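Local coordinates for protein cytochrome c (Pseudomonas aeruginosa, PDB 6RTE) that acts as the dihydro-heme d1 dehydrogenase NirN of heme d1 biosynthesis, built around an eight-bladed beta-propeller and carrying a heme c, at residues A[142-150]-A[162-171]; A[185-193]-A[203-211]. One frame throughout, in Å; residues are numbered along the deposited sequence.

Interactions 1 and 2 lie in neighbouring blades of the propeller, one after the other along the chain, with centres about 14 Å apart and on the same side of the chain's centre. Both pair two antiparallel strands and end in an aspartate-held turn with a G1 bulge. They also touch directly. Phe142 CE2 of interaction 1 comes to 3.0 Å from Leu207 O of interaction 2, and Ile162 CD1 packs at 3.6 Å from Leu207 CD2, so Leu207 sits at the seam. The contacts described run between protein groups and waters; each strand pairing is internal to its own blade, and the Leu207 touches join the two blades.

Interaction 1: residues A[142-150]-A[162-171]; sequences FEADPLNLF and ILDGDRFEPI
Phe150 and Leu163 form an antiparallel hydrogen-bonded pair, Phe150 N to Leu163 O at 2.9 Å and Leu163 N to Phe150 O at 2.8 Å, where strand 150-154 meets strand 159-164. The pair belongs to the propeller blade that closes the ring: strand 491-496, from near the C-terminus, pairs along the other side of strand 150-154. On the face bearing both side chains, Phe150 CB lies against Leu163 CB, and Leu462 of the neighbouring blade touches both residues. Gly165 CA meets the Phe150 ring at its edge and also approaches Asn148 O to 3.0 Å in a CA-H...O contact, a closeness compatible with its lack of a side chain.

Beyond the pair, the chain turns round Asp164. Its CG is anti to the backbone N (chi1 -177°), which places OD1 where two backbone N-H groups converge: Asp166 N meets OD1 nearly along its C-O axis, whereas Arg167 N comes from well above the carboxylate plane. This is an Asx turn within a G1 beta bulge in which Phe168 and Glu169 both face Asp164. The methyl of Ala144 rests against Asp164 OD2.

Two acids come close here, Asp145 OD2 and Asp166 OD2 being 4.4 Å apart. One water donates to both oxygens; a second donates to Asp164 OD1 and Asp166 OD2 while accepting from Asp145 N. Arg456 forms a salt bridge with Asp145, which probably eases the repulsion. Asn148 ND2 gives Asp166 OD1 just a weak bond (127° at the hydrogen), the amide and carboxylate planes being far from coplanar; Asn148 OD1 instead accepts from Arg456 N and Asn496 ND2.

At the far end, Ile171 CD1 touches Leu149 CD2 at 3.7 Å and lies over one face of the Phe142 ring in a CH-pi contact, 3.9 Å from the centroid.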
loop_
_atom_site.group_PDB
_atom_site.type_symbol
_atom_site.label_atom_id
_atom_site.label_comp_id
_atom_site.label_asym_id
_atom_site.label_seq_id
_atom_site.Cartn_x
_atom_site.Cartn_y
_atom_site.Cartn_z
ATOM N N PHE A 142 12.110 -0.463 -24.944
ATOM C CA PHE A 142 10.821 -0.436 -25.616
ATOM C C PHE A 142 10.617 0.943 -26.225
ATOM O O PHE A 142 11.373 1.882 -25.958
ATOM C CB PHE A 142 9.705 -0.753 -24.617
ATOM C CG PHE A 142 9.847 -0.008 -23.328
ATOM C CD1 PHE A 142 9.440 1.310 -23.226
ATOM C CD2 PHE A 142 10.430 -0.611 -22.223
ATOM C CE1 PHE A 142 9.587 2.004 -22.058
ATOM C CE2 PHE A 142 10.574 0.070 -21.055
ATOM C CZ PHE A 142 10.158 1.386 -20.960
ATOM N N GLU A 143 9.561 1.063 -27.030
ATOM C CA GLU A 143 9.238 2.329 -27.672
ATOM C C GLU A 143 8.206 3.142 -26.902
ATOM O O GLU A 143 8.080 4.344 -27.148
ATOM C CB GLU A 143 8.750 2.070 -29.109
ATOM C CG GLU A 143 9.752 1.246 -29.928
ATOM C CD GLU A 143 9.735 1.547 -31.420
ATOM O OE1 GLU A 143 8.985 0.870 -32.158
ATOM O OE2 GLU A 143 10.491 2.447 -31.862
ATOM N N ALA A 144 7.496 2.532 -25.958
ATOM C CA ALA A 144 6.486 3.256 -25.201
ATOM C C ALA A 144 7.114 4.391 -24.395
ATOM O O ALA A 144 8.291 4.355 -24.022
ATOM C CB ALA A 144 5.747 2.303 -24.261
ATOM N N ASP A 145 6.313 5.405 -24.127
ATOM C CA ASP A 145 6.760 6.545 -23.337
ATOM C C ASP A 145 7.056 6.099 -21.908
ATOM O O ASP A 145 6.140 5.644 -21.202
ATOM C CB ASP A 145 5.688 7.636 -23.379
ATOM C CG ASP A 145 5.993 8.807 -22.457
ATOM O OD1 ASP A 145 7.095 8.854 -21.859
ATOM O OD2 ASP A 145 5.107 9.683 -22.334
ATOM N N PRO A 146 8.305 6.191 -21.441
ATOM C CA PRO A 146 8.602 5.728 -20.069
ATOM C C PRO A 146 7.802 6.449 -18.997
ATOM O O PRO A 146 7.517 5.863 -17.931
ATOM C CB PRO A 146 10.103 6.011 -19.908
ATOM C CG PRO A 146 10.632 6.172 -21.304
ATOM C CD PRO A 146 9.500 6.725 -22.120
ATOM N N LEU A 147 7.444 7.704 -19.223
ATOM C CA LEU A 147 6.749 8.496 -18.216
ATOM C C LEU A 147 5.237 8.297 -18.233
ATOM O O LEU A 147 4.544 8.848 -17.368
ATOM C CB LEU A 147 7.078 9.986 -18.413
ATOM C CG LEU A 147 8.554 10.331 -18.187
ATOM C CD1 LEU A 147 8.806 11.812 -18.451
ATOM C CD2 LEU A 147 9.012 9.955 -16.783
ATOM N N ASN A 148 4.700 7.526 -19.181
ATOM C CA ASN A 148 3.275 7.229 -19.180
ATOM C C ASN A 148 2.988 5.753 -18.928
ATOM O O ASN A 148 1.848 5.314 -19.110
ATOM C CB ASN A 148 2.636 7.676 -20.497
ATOM C CG ASN A 148 1.166 8.011 -20.334
ATOM O OD1 ASN A 148 0.675 8.195 -19.214
ATOM N ND2 ASN A 148 0.457 8.106 -21.450
ATOM N N LEU A 149 3.992 4.982 -18.520
ATOM C CA LEU A 149 3.778 3.592 -18.135
ATOM C C LEU A 149 2.902 3.487 -16.893
ATOM O O LEU A 149 3.029 4.277 -15.951
ATOM C CB LEU A 149 5.112 2.905 -17.841
ATOM C CG LEU A 149 6.101 2.732 -18.994
ATOM C CD1 LEU A 149 7.390 2.119 -18.453
ATOM C CD2 LEU A 149 5.500 1.883 -20.099
ATOM N N PHE A 150 2.047 2.468 -16.873
ATOM C CA PHE A 150 1.348 2.076 -15.657
ATOM C C PHE A 150 1.966 0.806 -15.090
ATOM O O PHE A 150 2.224 -0.151 -15.826
ATOM C CB PHE A 150 -0.136 1.827 -15.920
ATOM C CG PHE A 150 -0.923 3.064 -16.196
ATOM C CD1 PHE A 150 -1.550 3.740 -15.161
ATOM C CD2 PHE A 150 -1.066 3.534 -17.492
ATOM C CE1 PHE A 150 -2.300 4.869 -15.417
ATOM C CE2 PHE A 150 -1.806 4.670 -17.753
ATOM C CZ PHE A 150 -2.423 5.339 -16.708
ATOM N N ILE A 162 3.212 -4.332 -16.715
ATOM C CA ILE A 162 3.698 -3.013 -17.105
ATOM C C ILE A 162 2.923 -2.622 -18.349
ATOM O O ILE A 162 2.940 -3.346 -19.354
ATOM C CB ILE A 162 5.213 -3.014 -17.363
ATOM C CG1 ILE A 162 5.961 -3.614 -16.184
ATOM C CG2 ILE A 162 5.710 -1.590 -17.629
ATOM C CD1 ILE A 162 5.748 -2.891 -14.881
ATOM N N LEU A 163 2.228 -1.494 -18.288
ATOM C CA LEU A 163 1.304 -1.096 -19.343
ATOM C C LEU A 163 1.804 0.150 -20.060
ATOM O O LEU A 163 2.162 1.140 -19.418
ATOM C CB LEU A 163 -0.085 -0.833 -18.757
ATOM C CG LEU A 163 -1.275 -0.916 -19.704
ATOM C CD1 LEU A 163 -1.639 -2.375 -19.955
ATOM C CD2 LEU A 163 -2.448 -0.142 -19.124
ATOM N N ASP A 164 1.828 0.084 -21.393
ATOM C CA ASP A 164 1.948 1.263 -22.242
ATOM C C ASP A 164 0.730 2.157 -22.040
ATOM O O ASP A 164 -0.398 1.755 -22.337
ATOM C CB ASP A 164 2.068 0.798 -23.699
ATOM C CG ASP A 164 2.281 1.939 -24.697
ATOM O OD1 ASP A 164 1.817 3.073 -24.463
ATOM O OD2 ASP A 164 2.902 1.676 -25.746
ATOM N N GLY A 165 0.953 3.363 -21.519
ATOM C CA GLY A 165 -0.140 4.246 -21.147
ATOM C C GLY A 165 -0.797 5.001 -22.284
ATOM O O GLY A 165 -1.797 5.688 -22.053
ATOM N N ASP A 166 -0.258 4.901 -23.494
ATOM C CA ASP A 166 -0.876 5.482 -24.677
ATOM C C ASP A 166 -1.585 4.446 -25.532
ATOM O O ASP A 166 -2.630 4.747 -26.125
ATOM C CB ASP A 166 0.183 6.208 -25.512
ATOM C CG ASP A 166 0.754 7.417 -24.793
ATOM O OD1 ASP A 166 -0.026 8.345 -24.490
ATOM O OD2 ASP A 166 1.969 7.430 -24.510
ATOM N N ARG A 167 -1.044 3.231 -25.617
ATOM C CA ARG A 167 -1.719 2.138 -26.306
ATOM C C ARG A 167 -2.582 1.301 -25.367
ATOM O O ARG A 167 -3.457 0.569 -25.840
ATOM C CB ARG A 167 -0.697 1.221 -26.995
ATOM C CG ARG A 167 0.075 1.872 -28.142
ATOM C CD ARG A 167 0.757 0.837 -29.045
ATOM N NE ARG A 167 2.219 0.871 -28.939
ATOM C CZ ARG A 167 3.062 0.515 -29.913
ATOM N NH1 ARG A 167 2.604 0.098 -31.093
ATOM N NH2 ARG A 167 4.374 0.587 -29.710
ATOM N N PHE A 168 -2.360 1.397 -24.054
ATOM C CA PHE A 168 -3.082 0.583 -23.076
ATOM C C PHE A 168 -2.920 -0.900 -23.402
ATOM O O PHE A 168 -3.878 -1.678 -23.401
ATOM C CB PHE A 168 -4.555 0.993 -23.011
ATOM C CG PHE A 168 -4.753 2.445 -22.684
ATOM C CD1 PHE A 168 -4.428 2.931 -21.426
ATOM C CD2 PHE A 168 -5.238 3.326 -23.636
ATOM C CE1 PHE A 168 -4.594 4.265 -21.119
ATOM C CE2 PHE A 168 -5.407 4.668 -23.335
ATOM C CZ PHE A 168 -5.088 5.133 -22.069
ATOM N N GLU A 169 -1.682 -1.282 -23.696
ATOM C CA GLU A 169 -1.301 -2.654 -23.973
ATOM C C GLU A 169 -0.127 -3.031 -23.083
ATOM O O GLU A 169 0.703 -2.180 -22.751
ATOM C CB GLU A 169 -0.902 -2.840 -25.445
ATOM C CG GLU A 169 -1.963 -2.422 -26.444
ATOM C CD GLU A 169 -1.425 -2.375 -27.867
ATOM O OE1 GLU A 169 -0.306 -2.887 -28.093
ATOM O OE2 GLU A 169 -2.112 -1.823 -28.754
ATOM N N PRO A 170 -0.035 -4.297 -22.684
ATOM C CA PRO A 170 1.090 -4.714 -21.841
ATOM C C PRO A 170 2.387 -4.779 -22.633
ATOM O O PRO A 170 2.418 -5.234 -23.776
ATOM C CB PRO A 170 0.669 -6.097 -21.331
ATOM C CG PRO A 170 -0.328 -6.591 -22.316
ATOM C CD PRO A 170 -0.990 -5.390 -22.934
ATOM N N ILE A 171 3.465 -4.299 -22.015
ATOM C CA ILE A 171 4.805 -4.516 -22.540
ATOM C C ILE A 171 5.583 -5.529 -21.721
ATOM O O ILE A 171 6.662 -5.965 -22.158
ATOM C CB ILE A 171 5.603 -3.198 -22.657
ATOM C CG1 ILE A 171 5.850 -2.561 -21.292
ATOM C CG2 ILE A 171 4.859 -2.213 -23.562
ATOM C CD1 ILE A 171 6.807 -1.370 -21.360
HETATM O O HOH W 1 3.735 4.516 -21.841
HETATM O O HOH W 2 3.445 5.152 -24.576
HETATM O O HOH W 3 2.801 9.796 -23.538
#

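Interaction 2: residues A[185-193]-A[203-211]; sequences KFSPDGRLV and TLYDLYNLK
The Tyr208 ring carries the Arg191 chain on one face: Arg191 CG lies 3.6 Å from the ring centroid and 7° off the normal, a CH-pi contact, with CB and CD over the same face. Arg191 CG is anti to the backbone N (chi1 170°) and the chain stays extended to NE, which lays its methylenes along the ring and brings NE and NH2 to Asp206. The two side chains run at about a right angle to each other, while the guanidinium and ring planes are 4° apart. At the guanidinium edge sits Asp206, gripped side-on: Arg191 NE reaches OD1 at 2.9 Å and Arg191 NH2 reaches OD2 at 2.8 Å, both oxygens close to the guanidinium plane. The Phe186 ring has Val193 CG2 over one face and Leu207 CD1 at its edge.

The salt bridge is nearly straight at both hydrogens, yet each arginine nitrogen approaches from above the carboxylate plane. The opposite face is used by Tyr208 N at OD1, completing an Asx turn, and by Asn209 ND2 at OD2, so four donors fix the rotation of the buried carboxylate. This should stabilise its ionised form. Pro137 O takes another hydrogen from Asn209 ND2, and Arg191 NH1 is hydrogen-bonded to Ser138 OG.

An Asx turn holds the backbone of Arg191: Asp189 OD1 accepts from Arg191 N and also from Ser187 OG, beside the type I turn Ser187-Gly190. A water joins Asp189 O to Tyr208 OH.

The backbones pair as an antiparallel hairpin. Val193 and Tyr205 make the hydrogen-bonded pair, with Val193 N to Tyr205 O at 3.0 Å; Leu207 N then bonds to Arg191 O.

Within the blade, strands 192-197 and 201-206 run between strands 183-186 and 211-217. Helix 497-501 covers Phe186 and Leu207, while the Tyr205 ring stacks on Phe174.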
loop_
_atom_site.group_PDB
_atom_site.type_symbol
_atom_site.label_atom_id
_atom_site.label_comp_id
_atom_site.label_asym_id
_atom_site.label_seq_id
_atom_site.Cartn_x
_atom_site.Cartn_y
_atom_site.Cartn_z
ATOM N N LYS A 185 6.472 2.125 -5.104
ATOM C CA LYS A 185 7.112 3.430 -5.115
ATOM C C LYS A 185 8.158 3.479 -6.225
ATOM O O LYS A 185 8.709 2.452 -6.638
ATOM C CB LYS A 185 7.770 3.749 -3.767
ATOM C CG LYS A 185 6.789 3.765 -2.583
ATOM C CD LYS A 185 5.786 4.920 -2.672
ATOM C CE LYS A 185 5.088 5.136 -1.327
ATOM N NZ LYS A 185 4.331 3.942 -0.883
ATOM N N PHE A 186 8.437 4.695 -6.692
ATOM C CA PHE A 186 9.314 4.916 -7.817
ATOM C C PHE A 186 10.554 5.687 -7.393
ATOM O O PHE A 186 10.530 6.478 -6.440
ATOM C CB PHE A 186 8.593 5.694 -8.932
ATOM C CG PHE A 186 7.440 4.954 -9.550
ATOM C CD1 PHE A 186 6.167 5.050 -9.011
ATOM C CD2 PHE A 186 7.626 4.167 -10.678
ATOM C CE1 PHE A 186 5.090 4.373 -9.587
ATOM C CE2 PHE A 186 6.558 3.484 -11.263
ATOM C CZ PHE A 186 5.291 3.594 -10.729
ATOM N N SER A 187 11.639 5.448 -8.111
ATOM C CA SER A 187 12.773 6.347 -8.062
ATOM C C SER A 187 12.369 7.728 -8.594
ATOM O O SER A 187 11.392 7.852 -9.334
ATOM C CB SER A 187 13.915 5.777 -8.886
ATOM O OG SER A 187 13.512 5.617 -10.235
ATOM N N PRO A 188 13.120 8.772 -8.239
ATOM C CA PRO A 188 12.739 10.141 -8.660
ATOM C C PRO A 188 12.598 10.329 -10.166
ATOM O O PRO A 188 11.761 11.126 -10.594
ATOM C CB PRO A 188 13.884 11.003 -8.108
ATOM C CG PRO A 188 14.367 10.242 -6.898
ATOM C CD PRO A 188 14.231 8.778 -7.260
ATOM N N ASP A 189 13.409 9.651 -10.975
ATOM C CA ASP A 189 13.318 9.739 -12.424
ATOM C C ASP A 189 12.316 8.748 -13.015
ATOM O O ASP A 189 12.127 8.732 -14.234
ATOM C CB ASP A 189 14.699 9.505 -13.058
ATOM C CG ASP A 189 15.258 8.110 -12.768
ATOM O OD1 ASP A 189 14.576 7.294 -12.099
ATOM O OD2 ASP A 189 16.390 7.826 -13.212
ATOM N N GLY A 190 11.696 7.915 -12.190
ATOM C CA GLY A 190 10.674 7.012 -12.660
ATOM C C GLY A 190 11.177 5.754 -13.322
ATOM O O GLY A 190 10.365 4.986 -13.843
ATOM N N ARG A 191 12.484 5.521 -13.340
ATOM C CA ARG A 191 13.016 4.335 -13.998
ATOM C C ARG A 191 12.844 3.080 -13.150
ATOM O O ARG A 191 12.613 1.984 -13.695
ATOM C CB ARG A 191 14.498 4.523 -14.320
ATOM C CG ARG A 191 15.152 3.228 -14.787
ATOM C CD ARG A 191 16.617 3.399 -15.122
ATOM N NE ARG A 191 17.251 2.096 -15.327
ATOM C CZ ARG A 191 18.549 1.924 -15.535
ATOM N NH1 ARG A 191 19.367 2.976 -15.605
ATOM N NH2 ARG A 191 19.022 0.703 -15.698
ATOM N N LEU A 192 12.989 3.202 -11.828
ATOM C CA LEU A 192 12.958 2.054 -10.933
ATOM C C LEU A 192 11.670 2.036 -10.110
ATOM O O LEU A 192 11.134 3.085 -9.736
ATOM C CB LEU A 192 14.168 2.064 -9.998
ATOM C CG LEU A 192 15.549 2.158 -10.661
ATOM C CD1 LEU A 192 16.615 2.362 -9.596
ATOM C CD2 LEU A 192 15.863 0.926 -11.515
ATOM N N VAL A 193 11.184 0.834 -9.815
ATOM C CA VAL A 193 9.966 0.663 -9.022
ATOM C C VAL A 193 10.245 -0.347 -7.914
ATOM O O VAL A 193 10.944 -1.351 -8.122
ATOM C CB VAL A 193 8.757 0.267 -9.897
ATOM C CG1 VAL A 193 9.036 -0.946 -10.722
ATOM C CG2 VAL A 193 7.502 0.063 -9.045
ATOM N N THR A 203 11.193 -5.886 -3.578
ATOM C CA THR A 203 11.619 -6.170 -4.944
ATOM C C THR A 203 11.941 -4.858 -5.652
ATOM O O THR A 203 11.149 -3.912 -5.611
ATOM C CB THR A 203 10.528 -6.934 -5.722
ATOM O OG1 THR A 203 10.172 -8.133 -5.016
ATOM C CG2 THR A 203 10.996 -7.310 -7.141
ATOM N N LEU A 204 13.108 -4.803 -6.292
ATOM C CA LEU A 204 13.514 -3.680 -7.133
ATOM C C LEU A 204 13.427 -4.108 -8.589
ATOM O O LEU A 204 14.044 -5.101 -8.985
ATOM C CB LEU A 204 14.932 -3.230 -6.783
ATOM C CG LEU A 204 15.586 -2.180 -7.692
ATOM C CD1 LEU A 204 14.712 -0.942 -7.847
ATOM C CD2 LEU A 204 16.964 -1.825 -7.133
ATOM N N TYR A 205 12.675 -3.349 -9.390
ATOM C CA TYR A 205 12.419 -3.670 -10.787
ATOM C C TYR A 205 12.847 -2.500 -11.656
ATOM O O TYR A 205 12.484 -1.354 -11.378
ATOM C CB TYR A 205 10.935 -3.977 -11.002
ATOM C CG TYR A 205 10.585 -4.511 -12.369
ATOM C CD1 TYR A 205 10.707 -5.862 -12.653
ATOM C CD2 TYR A 205 10.105 -3.671 -13.362
ATOM C CE1 TYR A 205 10.369 -6.366 -13.898
ATOM C CE2 TYR A 205 9.769 -4.169 -14.619
ATOM C CZ TYR A 205 9.904 -5.514 -14.870
ATOM O OH TYR A 205 9.573 -6.018 -16.087
ATOM N N ASP A 206 13.606 -2.793 -12.707
ATOM C CA ASP A 206 14.110 -1.794 -13.641
ATOM C C ASP A 206 13.155 -1.718 -14.826
ATOM O O ASP A 206 13.120 -2.623 -15.662
ATOM C CB ASP A 206 15.518 -2.160 -14.096
ATOM C CG ASP A 206 16.080 -1.180 -15.124
ATOM O OD1 ASP A 206 15.421 -0.163 -15.432
ATOM O OD2 ASP A 206 17.187 -1.451 -15.625
ATOM N N LEU A 207 12.371 -0.636 -14.896
ATOM C CA LEU A 207 11.386 -0.519 -15.968
ATOM C C LEU A 207 12.046 -0.409 -17.330
ATOM O O LEU A 207 11.487 -0.896 -18.327
ATOM C CB LEU A 207 10.476 0.686 -15.725
ATOM C CG LEU A 207 9.476 0.556 -14.571
ATOM C CD1 LEU A 207 8.901 1.921 -14.202
ATOM C CD2 LEU A 207 8.366 -0.424 -14.934
ATOM N N TYR A 208 13.225 0.217 -17.414
ATOM C CA TYR A 208 13.865 0.371 -18.716
ATOM C C TYR A 208 14.278 -0.975 -19.306
ATOM O O TYR A 208 14.171 -1.185 -20.520
ATOM C CB TYR A 208 15.097 1.275 -18.632
ATOM C CG TYR A 208 14.807 2.737 -18.427
ATOM C CD1 TYR A 208 13.518 3.189 -18.196
ATOM C CD2 TYR A 208 15.838 3.669 -18.455
ATOM C CE1 TYR A 208 13.257 4.525 -17.980
ATOM C CE2 TYR A 208 15.587 5.012 -18.249
ATOM C CZ TYR A 208 14.293 5.434 -18.015
ATOM O OH TYR A 208 14.029 6.763 -17.809
ATOM N N ASN A 209 14.778 -1.880 -18.482
ATOM C CA ASN A 209 15.223 -3.179 -18.981
ATOM C C ASN A 209 14.226 -4.292 -18.713
ATOM O O ASN A 209 14.470 -5.430 -19.120
ATOM C CB ASN A 209 16.581 -3.528 -18.374
ATOM C CG ASN A 209 17.710 -2.695 -18.982
ATOM O OD1 ASN A 209 18.167 -2.970 -20.081
ATOM N ND2 ASN A 209 18.132 -1.659 -18.267
ATOM N N LEU A 210 13.097 -3.978 -18.074
ATOM C CA LEU A 210 12.054 -4.949 -17.764
ATOM C C LEU A 210 12.646 -6.171 -17.063
ATOM O O LEU A 210 12.438 -7.318 -17.458
ATOM C CB LEU A 210 11.280 -5.336 -19.029
ATOM C CG LEU A 210 10.658 -4.125 -19.750
ATOM C CD1 LEU A 210 10.039 -4.526 -21.087
ATOM C CD2 LEU A 210 9.616 -3.421 -18.872
ATOM N N LYS A 211 13.389 -5.905 -15.990
ATOM C CA LYS A 211 14.088 -6.954 -15.257
ATOM C C LYS A 211 14.043 -6.692 -13.765
ATOM O O LYS A 211 14.117 -5.537 -13.324
ATOM C CB LYS A 211 15.555 -7.051 -15.704
ATOM C CG LYS A 211 15.744 -7.747 -17.050
ATOM C CD LYS A 211 17.183 -7.646 -17.510
ATOM C CE LYS A 211 17.371 -8.334 -18.859
ATOM N NZ LYS A 211 16.929 -9.749 -18.781
HETATM O O HOH W 4 11.553 7.276 -16.408
#